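Local coordinates for putative sugar binding protein (Geobacillus stearothermophilus, PDB 6GT9) that binds galactose in a pocket built by its periplasmic-binding-protein fold, and probably serves in sensing sugar for galactan utilization, at residues F246-E251 against T264-P269. Sequence-based numbering, arbitrary orientation.
Sequences FDTLPE and TVVQEP. With GAL (beta-D-galactopyranose), chain E.
Thr264 meets Asp247 where strands 242-246 and 263-266, neighbours joined through helix 250-258 in a beta-alpha-beta unit, run parallel in one sheet of the periplasmic binding protein fold. With OG1 anti to its backbone N (chi1 -164°), Thr264 donates in plane to a lone pair of Asp247 O, 2.9 Å away. Next along the strand, Val265 O accepts from Asp247 N at 2.7 Å, while its side chain lies beside Phe246: CB sits over the ring centre, 3.7 Å from the centroid, in a CH-pi contact, and CG1 reaches CE2. An alanine in place of Phe246 would probably open a gap beside Val265, whose CB and methyls would lose the ring face they pack on. Val266 CG2 touches the methyl of Thr248. Further along, Gln267 N reaches Thr248 OG1 through a water, and its extended side chain enters the galactose pocket. There Thr133 holds OE1, and NE2 is divided between protein and sugar, giving one bond to the syn lone pair of Asp247 OD1 (2.7 Å, N-H...O 163°) and another to galactose O2 (3.1 Å). The carboxylate's other oxygen, Asp247 OD2, accepts from galactose O1 at 2.6 Å.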
ATOM      1  N   PHE A 246       5.349   7.290   1.368  1.00 22.36           N
ATOM      2  CA  PHE A 246       5.392   6.004   0.690  1.00 21.27           C
ATOM      3  C   PHE A 246       5.216   6.177  -0.812  1.00 19.23           C
ATOM      4  O   PHE A 246       4.524   7.086  -1.276  1.00 20.11           O
ATOM      5  CB  PHE A 246       4.306   5.044   1.216  1.00 18.10           C
ATOM      6  CG  PHE A 246       4.843   3.968   2.126  1.00 22.62           C
ATOM      7  CD1 PHE A 246       5.235   4.271   3.419  1.00 20.35           C
ATOM      8  CD2 PHE A 246       4.978   2.668   1.673  1.00 22.26           C
ATOM      9  CE1 PHE A 246       5.730   3.296   4.257  1.00 22.35           C
ATOM     10  CE2 PHE A 246       5.490   1.678   2.501  1.00 21.23           C
ATOM     11  CZ  PHE A 246       5.869   2.001   3.802  1.00 20.14           C
ATOM     12  N   ASP A 247       5.877   5.287  -1.557  1.00 21.66           N
ATOM     13  CA  ASP A 247       5.732   5.095  -2.997  1.00 19.88           C
ATOM     14  C   ASP A 247       6.320   6.239  -3.805  1.00 25.52           C
ATOM     15  O   ASP A 247       6.844   7.216  -3.249  1.00 26.49           O
ATOM     16  CB  ASP A 247       4.262   4.862  -3.360  1.00 22.14           C
ATOM     17  CG  ASP A 247       3.668   3.730  -2.567  1.00 17.60           C
ATOM     18  OD1 ASP A 247       4.177   2.591  -2.654  1.00 19.90           O
ATOM     19  OD2 ASP A 247       2.731   3.993  -1.801  1.00 20.36           O
ATOM     20  N   THR A 248       6.270   6.098  -5.125  1.00 24.42           N
ATOM     21  CA  THR A 248       7.046   6.932  -6.025  1.00 27.15           C
ATOM     22  C   THR A 248       6.177   7.462  -7.146  1.00 24.45           C
ATOM     23  O   THR A 248       6.614   7.573  -8.295  1.00 26.54           O
ATOM     24  CB  THR A 248       8.242   6.162  -6.588  1.00 30.75           C
ATOM     25  OG1 THR A 248       7.780   4.970  -7.236  1.00 30.82           O
ATOM     26  CG2 THR A 248       9.223   5.776  -5.476  1.00 28.26           C
ATOM     27  N   LEU A 249       4.929   7.808  -6.829  1.00 28.86           N
ATOM     28  CA  LEU A 249       4.078   8.465  -7.803  1.00 26.78           C
ATOM     29  C   LEU A 249       4.737   9.764  -8.262  1.00 30.41           C
ATOM     30  O   LEU A 249       5.514  10.370  -7.512  1.00 27.96           O
ATOM     31  CB  LEU A 249       2.695   8.748  -7.209  1.00 29.69           C
ATOM     32  CG  LEU A 249       1.900   7.475  -6.876  1.00 24.47           C
ATOM     33  CD1 LEU A 249       0.603   7.804  -6.173  1.00 28.48           C
ATOM     34  CD2 LEU A 249       1.647   6.644  -8.133  1.00 23.17           C
ATOM     35  N   PRO A 250       4.448  10.205  -9.491  1.00 29.40           N
ATOM     36  CA  PRO A 250       5.113  11.407 -10.034  1.00 29.05           C
ATOM     37  C   PRO A 250       5.124  12.620  -9.113  1.00 30.54           C
ATOM     38  O   PRO A 250       6.166  13.281  -9.015  1.00 30.49           O
ATOM     39  CB  PRO A 250       4.306  11.686 -11.308  1.00 30.61           C
ATOM     40  CG  PRO A 250       3.864  10.322 -11.758  1.00 33.02           C
ATOM     41  CD  PRO A 250       3.610   9.527 -10.498  1.00 28.26           C
ATOM     42  N   GLU A 251       4.006  12.939  -8.443  1.00 29.50           N
ATOM     43  CA  GLU A 251       3.982  14.114  -7.566  1.00 33.46           C
ATOM     44  C   GLU A 251       4.941  13.953  -6.394  1.00 31.04           C
ATOM     45  O   GLU A 251       5.563  14.929  -5.956  1.00 32.62           O
ATOM     46  CB  GLU A 251       2.570  14.380  -7.040  1.00 31.30           C
ATOM     47  CG  GLU A 251       1.523  14.699  -8.088  1.00 37.76           C
ATOM     48  CD  GLU A 251       0.103  14.496  -7.567  1.00 40.99           C
ATOM     49  OE1 GLU A 251      -0.546  15.495  -7.192  1.00 39.30           O
ATOM     50  OE2 GLU A 251      -0.357  13.330  -7.524  1.00 37.70           O
ATOM     51  N   THR A 264      11.222   8.730   0.680  1.00 23.64           N
ATOM     52  CA  THR A 264      10.011   7.953   0.464  1.00 19.62           C
ATOM     53  C   THR A 264      10.360   6.474   0.337  1.00 21.15           C
ATOM     54  O   THR A 264      11.457   6.108  -0.094  1.00 21.67           O
ATOM     55  CB  THR A 264       9.215   8.474  -0.751  1.00 20.62           C
ATOM     56  OG1 THR A 264       7.882   7.952  -0.695  1.00 21.34           O
ATOM     57  CG2 THR A 264       9.862   8.072  -2.070  1.00 24.42           C
ATOM     58  N   VAL A 265       9.417   5.627   0.743  1.00 22.87           N
ATOM     59  CA  VAL A 265       9.608   4.182   0.749  1.00 24.35           C
ATOM     60  C   VAL A 265       9.165   3.609  -0.592  1.00 27.22           C
ATOM     61  O   VAL A 265       8.019   3.803  -1.021  1.00 23.49           O
ATOM     62  CB  VAL A 265       8.846   3.526   1.909  1.00 20.94           C
ATOM     63  CG1 VAL A 265       9.119   2.018   1.929  1.00 19.39           C
ATOM     64  CG2 VAL A 265       9.266   4.174   3.235  1.00 21.53           C
ATOM     65  N   VAL A 266      10.070   2.881  -1.250  1.00 23.18           N
ATOM     66  CA  VAL A 266       9.784   2.342  -2.575  1.00 25.97           C
ATOM     67  C   VAL A 266       8.964   1.067  -2.445  1.00 19.66           C
ATOM     68  O   VAL A 266       9.204   0.243  -1.559  1.00 23.05           O
ATOM     69  CB  VAL A 266      11.088   2.081  -3.345  1.00 26.81           C
ATOM     70  CG1 VAL A 266      10.788   1.499  -4.723  1.00 30.22           C
ATOM     71  CG2 VAL A 266      11.894   3.375  -3.466  1.00 27.74           C
ATOM     72  N   GLN A 267       7.981   0.906  -3.324  1.00 20.99           N
ATOM     73  CA  GLN A 267       7.344  -0.388  -3.526  1.00 20.02           C
ATOM     74  C   GLN A 267       7.418  -0.724  -5.007  1.00 21.14           C
ATOM     75  O   GLN A 267       7.833   0.094  -5.829  1.00 23.30           O
ATOM     76  CB  GLN A 267       5.885  -0.401  -3.045  1.00 23.75           C
ATOM     77  CG  GLN A 267       5.667  -0.182  -1.548  1.00 22.11           C
ATOM     78  CD  GLN A 267       4.245  -0.507  -1.137  1.00 20.47           C
ATOM     79  OE1 GLN A 267       3.950  -1.624  -0.708  1.00 20.56           O
ATOM     80  NE2 GLN A 267       3.342   0.459  -1.307  1.00 21.70           N
ATOM     81  N   GLU A 268       6.983  -1.930  -5.369  1.00 21.70           N
ATOM     82  CA  GLU A 268       6.998  -2.373  -6.760  1.00 19.90           C
ATOM     83  C   GLU A 268       5.589  -2.777  -7.182  1.00 23.04           C
ATOM     84  O   GLU A 268       5.311  -3.972  -7.371  1.00 20.41           O
ATOM     85  CB  GLU A 268       7.969  -3.537  -6.961  1.00 23.84           C
ATOM     86  CG  GLU A 268       9.398  -3.271  -6.491  1.00 22.42           C
ATOM     87  CD  GLU A 268      10.091  -2.135  -7.237  1.00 30.50           C
ATOM     88  OE1 GLU A 268       9.585  -1.687  -8.294  1.00 27.96           O
ATOM     89  OE2 GLU A 268      11.169  -1.701  -6.762  1.00 37.05           O
ATOM     90  N   PRO A 269       4.678  -1.805  -7.348  1.00 19.36           N
ATOM     91  CA  PRO A 269       3.288  -2.171  -7.688  1.00 19.78           C
ATOM     92  C   PRO A 269       3.148  -2.928  -8.998  1.00 20.83           C
ATOM     93  O   PRO A 269       2.399  -3.915  -9.057  1.00 19.72           O
ATOM     94  CB  PRO A 269       2.565  -0.810  -7.732  1.00 20.62           C
ATOM     95  CG  PRO A 269       3.672   0.243  -7.770  1.00 19.95           C
ATOM     96  CD  PRO A 269       4.812  -0.364  -7.057  1.00 20.63           C
TER
HETATM   97  C1  GAL E 401       0.006   2.301  -1.122  1.00 16.19           C
HETATM   98  C2  GAL E 401      -0.595   0.972  -0.710  1.00 17.95           C
HETATM   99  C3  GAL E 401      -1.865   0.650  -1.518  1.00 17.31           C
HETATM  100  C4  GAL E 401      -2.870   1.782  -1.383  1.00 16.41           C
HETATM  101  C5  GAL E 401      -2.221   3.114  -1.718  1.00 20.18           C
HETATM  102  C6  GAL E 401      -3.134   4.305  -1.421  1.00 19.10           C
HETATM  103  O1  GAL E 401       1.151   2.570  -0.339  1.00 20.53           O
HETATM  104  O2  GAL E 401       0.339  -0.098  -0.915  1.00 16.36           O
HETATM  105  O3  GAL E 401      -2.486  -0.482  -0.991  1.00 18.48           O
HETATM  106  O4  GAL E 401      -3.390   1.828  -0.050  1.00 18.15           O
HETATM  107  O5  GAL E 401      -0.968   3.352  -0.958  1.00 19.67           O
HETATM  108  O6  GAL E 401      -2.673   5.468  -2.074  1.00 20.40           O
HETATM  109  O   HOH W   1       5.342   2.334  -5.087  1.00 24.10           O
HETATM  110  O   HOH W   2       7.512   2.981  -5.425  1.00 31.33           O